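Local atomic coordinates of mRNA export factor (Human herpesvirus 1, PDB entry 4YXP), a protein that regulates viral gene expression at many steps, inhibiting host splicing, helping shut off host protein synthesis and mediating nuclear export of intronless viral mRNAs. Residues 113-118 / 151-156; 124-129 / 141-146; 155-160 / 256-261; 189-194 / 223-228; 197-202 / 208-213. All coordinates share one frame; numbering follows the deposited sequence.

How the interactions relate
All five contacts are mainly buried in the helical C-terminal part of the protein. Interactions 1 and 2 share helix 112-132; interactions 1 and 3 share helix 146-167, overlapping at Thr-155 and Arg-156; interactions 4 and 5 share helix 188-204. Interaction 1, nearest the centre of the chain, is aliphatic, with a buried amide beside it. Interaction 2 adds an indole gripped on both faces, and interaction 4 gathers three aromatic rings and a methionine, the two touching where Lys-127 reaches Tyr-226. Interaction 3, across the centre from interactions 2 and 5, borders the zinc site. Interactions 3 and 5 include partly exposed residues; only interaction 5 has a hydrogen bond across it, arginine to backbone carbonyl.

Interaction 1: 113-118 / 151-156; sequences IEALAS and DNLATR
Ala-115 and Leu-153 sit where the two helices come nearest, their CA atoms 6.6 Å apart, and the segment axes pass at 9.8 Å with a crossing angle of -139°. The methyl of Ala-115 points toward the partner helix and meets two neighbours there: CD2 of Leu-153, which lies 3.7 Å from Ala-115 CB, and the amide nitrogen ND2 of Asn-152, 3.8 Å from the same CB. Leu-116 starts off away from the contact but bends back, so that its CD2 touches Leu-153 CD2 at 3.9 Å, the two leucines crossing at about a right angle. With CG of Asn-152 anti to its backbone N (chi1 -159°), the amide is swung over beside Ala-115. Its OD1 takes a nearly straight 3.0 Å bond from Arg-156 NE, which stands above the amide's carbonyl plane, while OD1 lies in the guanidinium plane; its ND2 goes to the carbonyl of Glu-110. Both ends of the amide are therefore occupied and its rotation fixed. Thr-155 bonds Thr-155 of the second subunit. This is an aliphatic seam between helices 112-132 and 146-167, bordered by a buried amide whose polar atoms are satisfied by Arg-156 and Glu-110, not across the contact.

Interaction 2: 124-129 / 141-146; sequences AWCKMC and PIIGTT
Trp-125 lays one face of its indole under the CD1 methyl of Ile-142, a CH-pi contact in the all-helical core, where helix 112-132 packs against the short helix 141-144. The methyl stands 3.9 Å from the centroid of the five-membered ring and only 19° off its normal, with Trp-125 CD2 the nearest atom to Ile-142 CD1 at 3.7 Å. The CG2 branch of the same isoleucine covers Trp-125 CG and CD1, so both arms of Ile-142 rest on the pyrrole half of the indole. On the opposite face lie Met-128 CE and Cys-129 SG, from the next turn of Trp-125's own helix, and the ring is sandwiched. Ile-143 comes in at the edge instead: its CG1 is near the ring plane, 4.0 Å from Trp-125 CD1, and 4.3 Å from the sulphur SG of Cys-126.

The indole leaves its helix with CG anti to the backbone N (chi1 180°), which points it across to the partner. Its polar end is held as well. Trp-125 NE1 bonds to OD2 of Asp-140, while OD1 of that carboxylate accepts from the backbone N of both Ile-142 and Ile-143, so one acidic group ties the ring to the start of the short helix. Phe-269 of the second subunit packs against Trp-125. At the far end of helix 141-144, the carbonyl oxygen of Ile-143 takes two bonds from Thr-146 on the same face of its plane, one from Thr-146 N and one of 2.8 Å from Thr-146 OG1.

Interaction 3: 155-160 / 256-261; sequences TRLRPF and SHIVAP
Ile-258 holds CG1 anti to its carbonyl carbon (chi1 -68°) and CD1 anti to CA (chi2 170°), and this extended arm carries the CD1 methyl across to helix 146-167. The methyl lands on a spot formed by three residues. Ile-258 CD1 is 3.6 Å from the carbonyl oxygen of Arg-156, and it lies 4.2 Å from both Leu-157 CD2 and Phe-160 CB. No polar group of the 256-261 segment takes part; a single methyl does nearly all the touching.

What it covers is the bend of the helix. Pro-159 has no N-H to give and the N of Phe-160 makes no bond to the preceding turn, so the helix kinks here, and the carbonyl of Arg-156 faces the methyl at this break. On the partner side the helix stops after Val-259. There the ring of His-257 closes the turn, ND1 donating to the carbonyl oxygen of Ala-260 at 2.9 Å, with that oxygen close to the ring plane.

Leu-239 of helix 230-241 touches both Ile-258 and Phe-160. The Phe-160 ring also meets that of His-242 with the planes at about 90° and lies about 6 Å from the metal, side chain to ion. The contact thus adjoins the CHC2-type zinc site, in which Cys-163, His-242, Cys-246 and Cys-251 bind the zinc ion.

Interaction 4: 189-194 / 223-228; sequences ASFVFV and MHFYLP
Phe-191 presents the edge of its ring to two neighbours lying near its plane, Phe-225 CE1 and the methyl CE of Met-223, while Tyr-226 CD1 lies obliquely to that ring. Of the two aromatic partners, Phe-225 has Met-223 CA over one face and Tyr-226 has the nitrogen of Pro-228 over one of its own. The motif on this side is a type I beta turn from Met-223 to Tyr-226, closed by a 3.2 Å bond from Tyr-226 N to Met-223 O; it lies in the loop before helix 230-241 and packs on helix 188-204, within the CHC2-type zinc finger region.

Phe-191 CE1 and Phe-225 CE1 are 3.7 Å apart. On the other flank Phe-191 CE2 is 4.1 Å from Tyr-226 CD1, those two side chains crossing at about a right angle. Phe-225 gets there by placing CG between its backbone N and carbonyl carbon (chi1 49°), which lays the ring over the start of the turn, above Met-223 CA. Leu-123 of helix 112-132 lies against both Phe-191 and Tyr-226, and Leu-16 of the second subunit packs on Phe-191. The polar end of Tyr-226 is also taken: its OH is hydrogen-bonded to OD1 of Asp-120.

Interaction 5: 197-202 / 208-213; sequences ARLANR and AEIDYA
Arg-198 spends its buried guanidinium on main-chain carbonyls. Its NH2 donates to the carbonyl oxygen of Ala-213 at 3.0 Å, NE bonds Thr-214 O and NH1 bonds Arg-180 O, so each nitrogen of the group has an acceptor and the plane is fixed in place. The bond to Ala-213 is bent (143° at the hydrogen), with the donor above the carbonyl plane. A turn in the arginine's chain at chi3 (64°) brings the guanidinium round to the loop. Over one of its faces lies Arg-202 NH2, 3.9 Å above the plane, an approach of like charges that the carbonyls round Arg-198 probably ease.

Below this polar end the contact is aliphatic. Ile-210 puts CD1 against Leu-199 CD1 at 3.9 Å, the side chains crossing at about a right angle, and its CG1 and CG2 both rest on Arg-202 CB. Main-chain bonds also join Ile-210 to Leu-136. Next to it, Asp-211 OD1 accepts from Ala-213 N at 3.0 Å, almost straight at the hydrogen. That is an Asx turn, leading into the 3-10 segment at 212-213, in a loop that folds back along helix 188-204.

Interaction 1: 113-118 / 151-156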
# COMPACT_ATOMS: atom_id res chain seq x y z
N ILE B 113 -1.34 11.80 0.14
CA ILE B 113 -2.26 12.88 -0.19
C ILE B 113 -3.12 12.48 -1.38
O ILE B 113 -4.32 12.77 -1.42
CB ILE B 113 -1.50 14.20 -0.47
CG1 ILE B 113 -0.72 14.64 0.77
CG2 ILE B 113 -2.47 15.30 -0.91
CD1 ILE B 113 -1.58 14.94 2.00
N GLU B 114 -2.52 11.82 -2.36
CA GLU B 114 -3.26 11.36 -3.52
C GLU B 114 -4.33 10.34 -3.11
O GLU B 114 -5.45 10.36 -3.63
CB GLU B 114 -2.32 10.75 -4.56
CG GLU B 114 -1.46 11.77 -5.28
CD GLU B 114 -0.37 11.14 -6.14
OE1 GLU B 114 -0.02 9.96 -5.92
OE2 GLU B 114 0.13 11.84 -7.04
N ALA B 115 -3.98 9.46 -2.18
CA ALA B 115 -4.92 8.46 -1.68
C ALA B 115 -6.13 9.13 -1.01
O ALA B 115 -7.28 8.71 -1.22
CB ALA B 115 -4.23 7.51 -0.71
N LEU B 116 -5.87 10.15 -0.20
CA LEU B 116 -6.95 10.89 0.45
C LEU B 116 -7.88 11.48 -0.59
O LEU B 116 -9.11 11.42 -0.45
CB LEU B 116 -6.38 12.00 1.35
CG LEU B 116 -5.57 11.55 2.57
CD1 LEU B 116 -5.02 12.77 3.30
CD2 LEU B 116 -6.42 10.71 3.51
N ALA B 117 -7.30 12.05 -1.64
CA ALA B 117 -8.08 12.65 -2.72
C ALA B 117 -8.94 11.61 -3.42
O ALA B 117 -10.07 11.90 -3.82
CB ALA B 117 -7.15 13.34 -3.71
N SER B 118 -8.42 10.40 -3.58
CA SER B 118 -9.16 9.35 -4.25
C SER B 118 -10.31 8.85 -3.39
O SER B 118 -11.35 8.44 -3.91
CB SER B 118 -8.23 8.19 -4.62
OG SER B 118 -7.37 8.56 -5.69
N ASP B 151 -7.18 -0.36 0.62
CA ASP B 151 -5.93 -1.08 0.90
C ASP B 151 -4.75 -0.12 1.06
O ASP B 151 -3.91 -0.28 1.96
CB ASP B 151 -5.61 -2.08 -0.22
CG ASP B 151 -6.42 -3.36 -0.11
OD1 ASP B 151 -7.20 -3.50 0.86
OD2 ASP B 151 -6.27 -4.23 -1.00
N ASN B 152 -4.68 0.88 0.18
CA ASN B 152 -3.58 1.83 0.21
C ASN B 152 -3.57 2.64 1.51
O ASN B 152 -2.54 2.76 2.17
CB ASN B 152 -3.66 2.78 -0.99
CG ASN B 152 -2.33 3.44 -1.31
OD1 ASN B 152 -1.28 2.99 -0.85
ND2 ASN B 152 -2.37 4.50 -2.09
N LEU B 153 -4.72 3.20 1.89
CA LEU B 153 -4.81 3.99 3.11
C LEU B 153 -4.53 3.14 4.35
O LEU B 153 -3.89 3.60 5.30
CB LEU B 153 -6.19 4.65 3.24
CG LEU B 153 -6.46 5.87 2.34
CD1 LEU B 153 -7.92 6.31 2.46
CD2 LEU B 153 -5.54 7.03 2.69
N ALA B 154 -5.02 1.90 4.33
CA ALA B 154 -4.79 1.00 5.45
C ALA B 154 -3.30 0.68 5.61
O ALA B 154 -2.78 0.64 6.73
CB ALA B 154 -5.58 -0.28 5.26
N THR B 155 -2.62 0.45 4.50
CA THR B 155 -1.19 0.15 4.52
C THR B 155 -0.43 1.32 5.14
O THR B 155 0.47 1.13 5.95
CB THR B 155 -0.66 -0.16 3.10
OG1 THR B 155 -1.22 -1.39 2.63
CG2 THR B 155 0.87 -0.27 3.08
N ARG B 156 -0.81 2.54 4.76
CA ARG B 156 -0.06 3.71 5.19
C ARG B 156 -0.37 4.13 6.63
O ARG B 156 0.51 4.61 7.34
CB ARG B 156 -0.32 4.87 4.21
CG ARG B 156 0.35 4.63 2.85
CD ARG B 156 -0.19 5.52 1.73
NE ARG B 156 0.36 5.09 0.44
CZ ARG B 156 1.49 5.54 -0.09
NH1 ARG B 156 2.22 6.46 0.53
NH2 ARG B 156 1.90 5.07 -1.27

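Interaction 2: 124-129 / 141-146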
# COMPACT_ATOMS: atom_id res chain seq x y z
N ALA B 124 -17.56 11.38 -3.01
CA ALA B 124 -18.29 12.48 -3.64
C ALA B 124 -19.06 11.97 -4.86
O ALA B 124 -20.17 12.42 -5.14
CB ALA B 124 -17.34 13.60 -4.03
N TRP B 125 -18.46 11.03 -5.58
CA TRP B 125 -19.12 10.38 -6.71
C TRP B 125 -20.38 9.66 -6.24
O TRP B 125 -21.44 9.78 -6.85
CB TRP B 125 -18.16 9.41 -7.41
CG TRP B 125 -18.75 8.68 -8.59
CD1 TRP B 125 -19.13 7.37 -8.65
CD2 TRP B 125 -19.01 9.23 -9.89
NE1 TRP B 125 -19.61 7.07 -9.90
CE2 TRP B 125 -19.55 8.19 -10.68
CE3 TRP B 125 -18.85 10.50 -10.46
CZ2 TRP B 125 -19.92 8.39 -12.01
CZ3 TRP B 125 -19.22 10.68 -11.78
CH2 TRP B 125 -19.75 9.63 -12.54
N CYS B 126 -20.25 8.91 -5.14
CA CYS B 126 -21.40 8.24 -4.55
C CYS B 126 -22.47 9.24 -4.13
O CYS B 126 -23.66 9.00 -4.31
CB CYS B 126 -20.97 7.39 -3.35
SG CYS B 126 -20.08 5.89 -3.80
N LYS B 127 -22.04 10.36 -3.56
CA LYS B 127 -22.99 11.36 -3.08
C LYS B 127 -23.73 12.00 -4.26
O LYS B 127 -24.90 12.34 -4.15
CB LYS B 127 -22.30 12.44 -2.25
CG LYS B 127 -23.29 13.34 -1.53
CD LYS B 127 -22.64 14.43 -0.70
CE LYS B 127 -23.71 15.31 -0.06
NZ LYS B 127 -23.16 16.35 0.85
N MET B 128 -23.03 12.14 -5.38
CA MET B 128 -23.64 12.69 -6.59
C MET B 128 -24.68 11.73 -7.14
O MET B 128 -25.77 12.14 -7.55
CB MET B 128 -22.56 12.99 -7.63
CG MET B 128 -23.09 13.53 -8.96
SD MET B 128 -23.67 12.25 -10.10
CE MET B 128 -22.16 11.34 -10.41
N CYS B 129 -24.36 10.43 -7.16
CA CYS B 129 -25.30 9.42 -7.64
C CYS B 129 -26.56 9.43 -6.79
O CYS B 129 -27.68 9.37 -7.32
CB CYS B 129 -24.66 8.03 -7.61
SG CYS B 129 -23.37 7.73 -8.85
N PRO B 141 -16.18 2.40 -12.94
CA PRO B 141 -14.74 2.41 -12.62
C PRO B 141 -14.39 3.03 -11.27
O PRO B 141 -13.42 2.58 -10.64
CB PRO B 141 -14.13 3.24 -13.75
CG PRO B 141 -15.07 3.07 -14.89
CD PRO B 141 -16.44 2.98 -14.27
N ILE B 142 -15.14 4.03 -10.83
CA ILE B 142 -14.84 4.71 -9.58
C ILE B 142 -15.29 3.85 -8.40
O ILE B 142 -14.52 3.60 -7.47
CB ILE B 142 -15.49 6.11 -9.54
CG1 ILE B 142 -14.85 7.00 -10.61
CG2 ILE B 142 -15.35 6.75 -8.16
CD1 ILE B 142 -15.49 8.38 -10.75
N ILE B 143 -16.53 3.39 -8.44
CA ILE B 143 -17.05 2.53 -7.38
C ILE B 143 -16.28 1.21 -7.35
O ILE B 143 -15.97 0.68 -6.27
CB ILE B 143 -18.57 2.30 -7.55
CG1 ILE B 143 -19.31 3.63 -7.38
CG2 ILE B 143 -19.08 1.27 -6.55
CD1 ILE B 143 -20.80 3.57 -7.63
N GLY B 144 -15.96 0.69 -8.53
CA GLY B 144 -15.30 -0.60 -8.64
C GLY B 144 -13.91 -0.71 -8.04
O GLY B 144 -13.42 -1.81 -7.78
N THR B 145 -13.24 0.42 -7.82
CA THR B 145 -11.88 0.41 -7.30
C THR B 145 -11.81 0.88 -5.85
O THR B 145 -10.75 1.28 -5.36
CB THR B 145 -10.93 1.28 -8.15
OG1 THR B 145 -11.45 2.60 -8.27
CG2 THR B 145 -10.75 0.67 -9.54
N THR B 146 -12.94 0.83 -5.14
CA THR B 146 -12.97 1.23 -3.74
C THR B 146 -11.94 0.45 -2.91
O THR B 146 -11.26 1.03 -2.06
CB THR B 146 -14.38 1.02 -3.13
OG1 THR B 146 -15.32 1.87 -3.80
CG2 THR B 146 -14.40 1.35 -1.64

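Interaction 3: 155-160 / 256-261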
# COMPACT_ATOMS: atom_id res chain seq x y z
N THR B 155 -2.62 0.45 4.50
CA THR B 155 -1.19 0.15 4.52
C THR B 155 -0.43 1.32 5.14
O THR B 155 0.47 1.13 5.95
CB THR B 155 -0.66 -0.16 3.10
OG1 THR B 155 -1.22 -1.39 2.63
CG2 THR B 155 0.87 -0.27 3.08
N ARG B 156 -0.81 2.54 4.76
CA ARG B 156 -0.06 3.71 5.19
C ARG B 156 -0.37 4.13 6.63
O ARG B 156 0.51 4.61 7.34
CB ARG B 156 -0.32 4.87 4.21
CG ARG B 156 0.35 4.63 2.85
CD ARG B 156 -0.19 5.52 1.73
NE ARG B 156 0.36 5.09 0.44
CZ ARG B 156 1.49 5.54 -0.09
NH1 ARG B 156 2.22 6.46 0.53
NH2 ARG B 156 1.90 5.07 -1.27
N LEU B 157 -1.61 3.92 7.07
CA LEU B 157 -2.05 4.43 8.37
C LEU B 157 -2.10 3.40 9.50
O LEU B 157 -2.35 3.77 10.65
CB LEU B 157 -3.44 5.07 8.23
CG LEU B 157 -3.54 6.37 7.43
CD1 LEU B 157 -5.00 6.75 7.24
CD2 LEU B 157 -2.77 7.50 8.09
N ARG B 158 -1.85 2.13 9.20
CA ARG B 158 -2.08 1.07 10.19
C ARG B 158 -1.33 1.30 11.52
O ARG B 158 -1.92 1.19 12.59
CB ARG B 158 -1.71 -0.30 9.61
CG ARG B 158 -1.99 -1.47 10.55
CD ARG B 158 -1.69 -2.81 9.90
NE ARG B 158 -2.44 -3.01 8.66
CZ ARG B 158 -3.66 -3.53 8.58
NH1 ARG B 158 -4.30 -3.91 9.68
NH2 ARG B 158 -4.25 -3.66 7.40
N PRO B 159 -0.02 1.63 11.46
CA PRO B 159 0.69 1.84 12.73
C PRO B 159 0.19 3.05 13.52
O PRO B 159 0.15 3.00 14.75
CB PRO B 159 2.14 2.05 12.29
CG PRO B 159 2.23 1.42 10.95
CD PRO B 159 0.90 1.71 10.31
N PHE B 160 -0.18 4.12 12.83
CA PHE B 160 -0.75 5.29 13.49
C PHE B 160 -2.07 4.96 14.16
O PHE B 160 -2.32 5.34 15.30
CB PHE B 160 -0.95 6.43 12.47
CG PHE B 160 -1.72 7.60 13.03
CD1 PHE B 160 -1.14 8.44 13.96
CD2 PHE B 160 -3.01 7.85 12.61
CE1 PHE B 160 -1.84 9.52 14.47
CE2 PHE B 160 -3.72 8.93 13.11
CZ PHE B 160 -3.13 9.77 14.05
N SER B 256 4.18 12.30 11.95
CA SER B 256 4.85 13.40 11.26
C SER B 256 5.42 12.96 9.92
O SER B 256 5.37 13.71 8.94
CB SER B 256 5.97 13.98 12.13
OG SER B 256 5.45 14.59 13.30
N HIS B 257 5.93 11.73 9.85
CA HIS B 257 6.59 11.25 8.64
C HIS B 257 5.56 10.89 7.57
O HIS B 257 5.86 10.93 6.37
CB HIS B 257 7.48 10.05 8.95
CG HIS B 257 8.59 9.85 7.96
ND1 HIS B 257 8.84 10.73 6.93
CD2 HIS B 257 9.53 8.88 7.86
CE1 HIS B 257 9.88 10.31 6.23
NE2 HIS B 257 10.32 9.18 6.77
N ILE B 258 4.36 10.52 7.99
CA ILE B 258 3.25 10.31 7.06
C ILE B 258 2.88 11.65 6.42
O ILE B 258 2.68 11.74 5.21
CB ILE B 258 2.04 9.67 7.77
CG1 ILE B 258 2.37 8.23 8.18
CG2 ILE B 258 0.79 9.69 6.88
CD1 ILE B 258 1.35 7.59 9.09
N VAL B 259 2.80 12.69 7.24
CA VAL B 259 2.48 14.04 6.77
C VAL B 259 3.64 14.62 5.96
O VAL B 259 3.42 15.33 4.98
CB VAL B 259 2.12 14.96 7.96
CG1 VAL B 259 1.89 16.40 7.49
CG2 VAL B 259 0.88 14.44 8.68
N ALA B 260 4.88 14.33 6.37
CA ALA B 260 6.07 14.84 5.69
C ALA B 260 6.97 13.69 5.23
O ALA B 260 7.89 13.31 5.95
CB ALA B 260 6.83 15.78 6.61
N PRO B 261 6.71 13.15 4.03
CA PRO B 261 7.34 11.89 3.60
C PRO B 261 8.78 11.92 3.03
O PRO B 261 9.30 10.83 2.81
CB PRO B 261 6.39 11.39 2.51
CG PRO B 261 5.73 12.60 1.98
CD PRO B 261 5.62 13.56 3.12

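Interaction 4: 189-194 / 223-228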
# COMPACT_ATOMS: atom_id res chain seq x y z
N ALA B 189 -11.82 8.61 11.22
CA ALA B 189 -11.04 7.44 10.85
C ALA B 189 -11.95 6.23 10.68
O ALA B 189 -11.88 5.53 9.66
CB ALA B 189 -9.98 7.15 11.89
N SER B 190 -12.81 5.98 11.66
CA SER B 190 -13.72 4.84 11.58
C SER B 190 -14.74 5.04 10.46
O SER B 190 -15.17 4.08 9.82
CB SER B 190 -14.43 4.61 12.92
OG SER B 190 -15.06 5.78 13.40
N PHE B 191 -15.13 6.29 10.20
CA PHE B 191 -16.03 6.58 9.09
C PHE B 191 -15.41 6.14 7.76
O PHE B 191 -16.01 5.38 7.00
CB PHE B 191 -16.38 8.07 9.01
CG PHE B 191 -17.13 8.44 7.76
CD1 PHE B 191 -18.49 8.21 7.66
CD2 PHE B 191 -16.47 9.00 6.68
CE1 PHE B 191 -19.18 8.54 6.50
CE2 PHE B 191 -17.15 9.34 5.52
CZ PHE B 191 -18.51 9.11 5.43
N VAL B 192 -14.21 6.63 7.49
CA VAL B 192 -13.55 6.36 6.23
C VAL B 192 -13.37 4.86 6.02
O VAL B 192 -13.67 4.33 4.95
CB VAL B 192 -12.19 7.09 6.16
CG1 VAL B 192 -11.37 6.63 4.95
CG2 VAL B 192 -12.41 8.60 6.09
N PHE B 193 -12.89 4.15 7.03
CA PHE B 193 -12.55 2.75 6.82
C PHE B 193 -13.78 1.84 6.83
O PHE B 193 -13.85 0.89 6.05
CB PHE B 193 -11.51 2.31 7.85
CG PHE B 193 -10.13 2.76 7.49
CD1 PHE B 193 -9.37 2.03 6.58
CD2 PHE B 193 -9.60 3.93 8.00
CE1 PHE B 193 -8.10 2.45 6.22
CE2 PHE B 193 -8.33 4.36 7.64
CZ PHE B 193 -7.59 3.62 6.75
N VAL B 194 -14.77 2.14 7.67
CA VAL B 194 -15.99 1.33 7.70
C VAL B 194 -16.77 1.50 6.39
O VAL B 194 -17.25 0.52 5.81
CB VAL B 194 -16.86 1.69 8.92
CG1 VAL B 194 -18.23 1.01 8.83
CG2 VAL B 194 -16.16 1.27 10.20
N MET B 223 -27.17 11.67 2.19
CA MET B 223 -25.79 11.60 2.70
C MET B 223 -25.33 12.97 3.21
O MET B 223 -24.24 13.45 2.89
CB MET B 223 -24.83 11.11 1.61
CG MET B 223 -23.54 10.49 2.15
SD MET B 223 -22.41 9.91 0.85
CE MET B 223 -21.17 9.06 1.83
N HIS B 224 -26.18 13.59 4.03
CA HIS B 224 -25.95 14.92 4.58
C HIS B 224 -24.67 14.97 5.42
O HIS B 224 -24.02 16.01 5.52
CB HIS B 224 -27.16 15.33 5.43
CG HIS B 224 -27.09 16.72 5.97
ND1 HIS B 224 -27.23 17.84 5.18
CD2 HIS B 224 -26.95 17.17 7.24
CE1 HIS B 224 -27.15 18.92 5.93
NE2 HIS B 224 -26.98 18.55 7.18
N PHE B 225 -24.30 13.83 6.00
CA PHE B 225 -23.18 13.77 6.94
C PHE B 225 -21.81 13.79 6.27
O PHE B 225 -20.80 13.99 6.95
CB PHE B 225 -23.30 12.53 7.82
CG PHE B 225 -23.55 11.26 7.05
CD1 PHE B 225 -22.51 10.58 6.44
CD2 PHE B 225 -24.83 10.75 6.94
CE1 PHE B 225 -22.74 9.42 5.74
CE2 PHE B 225 -25.07 9.59 6.23
CZ PHE B 225 -24.02 8.92 5.63
N TYR B 226 -21.75 13.58 4.96
CA TYR B 226 -20.48 13.65 4.24
C TYR B 226 -20.38 14.91 3.39
O TYR B 226 -21.20 15.15 2.49
CB TYR B 226 -20.26 12.42 3.35
CG TYR B 226 -19.04 12.58 2.47
CD1 TYR B 226 -17.76 12.49 3.00
CD2 TYR B 226 -19.16 12.86 1.12
CE1 TYR B 226 -16.64 12.66 2.21
CE2 TYR B 226 -18.05 13.03 0.32
CZ TYR B 226 -16.79 12.93 0.87
OH TYR B 226 -15.69 13.11 0.07
N LEU B 227 -19.35 15.71 3.67
CA LEU B 227 -19.04 16.88 2.86
C LEU B 227 -17.80 16.58 2.03
O LEU B 227 -16.79 16.12 2.57
CB LEU B 227 -18.81 18.10 3.75
CG LEU B 227 -20.03 18.61 4.51
CD1 LEU B 227 -19.63 19.61 5.58
CD2 LEU B 227 -21.04 19.25 3.55
N PRO B 228 -17.87 16.80 0.70
CA PRO B 228 -16.70 16.49 -0.14
C PRO B 228 -15.42 17.15 0.35
O PRO B 228 -15.38 18.37 0.54
CB PRO B 228 -17.11 17.03 -1.52
CG PRO B 228 -18.59 16.95 -1.52
CD PRO B 228 -19.01 17.27 -0.11

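Interaction 5: 197-202 / 208-213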
# COMPACT_ATOMS: atom_id res chain seq x y z
N ALA B 197 -14.92 -0.05 3.47
CA ALA B 197 -14.94 -1.51 3.61
C ALA B 197 -16.31 -2.06 3.21
O ALA B 197 -16.40 -3.10 2.55
CB ALA B 197 -14.60 -1.92 5.03
N ARG B 198 -17.37 -1.38 3.62
CA ARG B 198 -18.72 -1.80 3.28
C ARG B 198 -18.93 -1.73 1.77
O ARG B 198 -19.42 -2.68 1.16
CB ARG B 198 -19.76 -0.93 3.99
CG ARG B 198 -19.92 -1.24 5.47
CD ARG B 198 -20.74 -0.18 6.20
NE ARG B 198 -22.12 -0.09 5.72
CZ ARG B 198 -23.14 -0.80 6.21
NH1 ARG B 198 -22.95 -1.68 7.18
NH2 ARG B 198 -24.36 -0.63 5.71
N LEU B 199 -18.53 -0.61 1.17
CA LEU B 199 -18.69 -0.43 -0.27
C LEU B 199 -17.86 -1.47 -1.03
O LEU B 199 -18.36 -2.10 -1.96
CB LEU B 199 -18.29 0.99 -0.67
CG LEU B 199 -18.54 1.40 -2.12
CD1 LEU B 199 -20.01 1.24 -2.50
CD2 LEU B 199 -18.09 2.84 -2.35
N ALA B 200 -16.61 -1.66 -0.62
CA ALA B 200 -15.75 -2.64 -1.28
C ALA B 200 -16.34 -4.04 -1.18
O ALA B 200 -16.24 -4.83 -2.12
CB ALA B 200 -14.35 -2.61 -0.67
N ASN B 201 -16.95 -4.35 -0.04
CA ASN B 201 -17.55 -5.66 0.17
C ASN B 201 -18.67 -5.93 -0.82
O ASN B 201 -18.74 -7.00 -1.41
CB ASN B 201 -18.08 -5.79 1.60
CG ASN B 201 -18.82 -7.09 1.84
OD1 ASN B 201 -20.05 -7.13 1.81
ND2 ASN B 201 -18.07 -8.16 2.05
N ARG B 202 -19.55 -4.95 -1.01
CA ARG B 202 -20.67 -5.11 -1.94
C ARG B 202 -20.16 -5.26 -3.37
O ARG B 202 -20.73 -6.01 -4.17
CB ARG B 202 -21.64 -3.93 -1.85
CG ARG B 202 -22.15 -3.62 -0.46
CD ARG B 202 -22.94 -4.77 0.15
NE ARG B 202 -23.55 -4.38 1.41
CZ ARG B 202 -22.90 -4.30 2.57
NH1 ARG B 202 -21.60 -4.58 2.63
NH2 ARG B 202 -23.54 -3.93 3.67
N ALA B 208 -26.05 -6.61 -8.27
CA ALA B 208 -26.54 -5.85 -9.42
C ALA B 208 -26.28 -4.37 -9.20
O ALA B 208 -25.55 -3.73 -9.96
CB ALA B 208 -28.02 -6.11 -9.63
N GLU B 209 -26.89 -3.82 -8.15
CA GLU B 209 -26.59 -2.46 -7.72
C GLU B 209 -26.45 -2.43 -6.21
O GLU B 209 -26.99 -3.28 -5.50
CB GLU B 209 -27.66 -1.47 -8.20
CG GLU B 209 -29.06 -1.76 -7.72
CD GLU B 209 -30.07 -0.76 -8.29
OE1 GLU B 209 -30.57 -0.99 -9.41
OE2 GLU B 209 -30.35 0.25 -7.61
N ILE B 210 -25.72 -1.44 -5.72
CA ILE B 210 -25.38 -1.35 -4.31
C ILE B 210 -26.38 -0.49 -3.56
O ILE B 210 -26.56 0.69 -3.88
CB ILE B 210 -23.94 -0.82 -4.14
CG1 ILE B 210 -22.94 -1.77 -4.80
CG2 ILE B 210 -23.60 -0.64 -2.67
CD1 ILE B 210 -21.61 -1.13 -5.13
N ASP B 211 -27.04 -1.08 -2.57
CA ASP B 211 -27.99 -0.38 -1.71
C ASP B 211 -27.37 0.89 -1.13
O ASP B 211 -26.24 0.87 -0.65
CB ASP B 211 -28.45 -1.31 -0.58
CG ASP B 211 -29.73 -0.85 0.07
OD1 ASP B 211 -29.97 0.38 0.13
OD2 ASP B 211 -30.51 -1.72 0.52
N TYR B 212 -28.13 1.99 -1.15
CA TYR B 212 -27.66 3.24 -0.57
C TYR B 212 -27.34 3.07 0.92
O TYR B 212 -26.53 3.81 1.48
CB TYR B 212 -28.70 4.36 -0.73
CG TYR B 212 -28.85 4.92 -2.14
CD1 TYR B 212 -28.11 4.43 -3.21
CD2 TYR B 212 -29.75 5.96 -2.38
CE1 TYR B 212 -28.27 4.97 -4.49
CE2 TYR B 212 -29.90 6.49 -3.64
CZ TYR B 212 -29.16 6.00 -4.69
OH TYR B 212 -29.33 6.54 -5.95
N ALA B 213 -27.98 2.10 1.56
CA ALA B 213 -27.75 1.83 2.98
C ALA B 213 -26.30 1.44 3.24
O ALA B 213 -25.79 1.59 4.35
CB ALA B 213 -28.70 0.74 3.47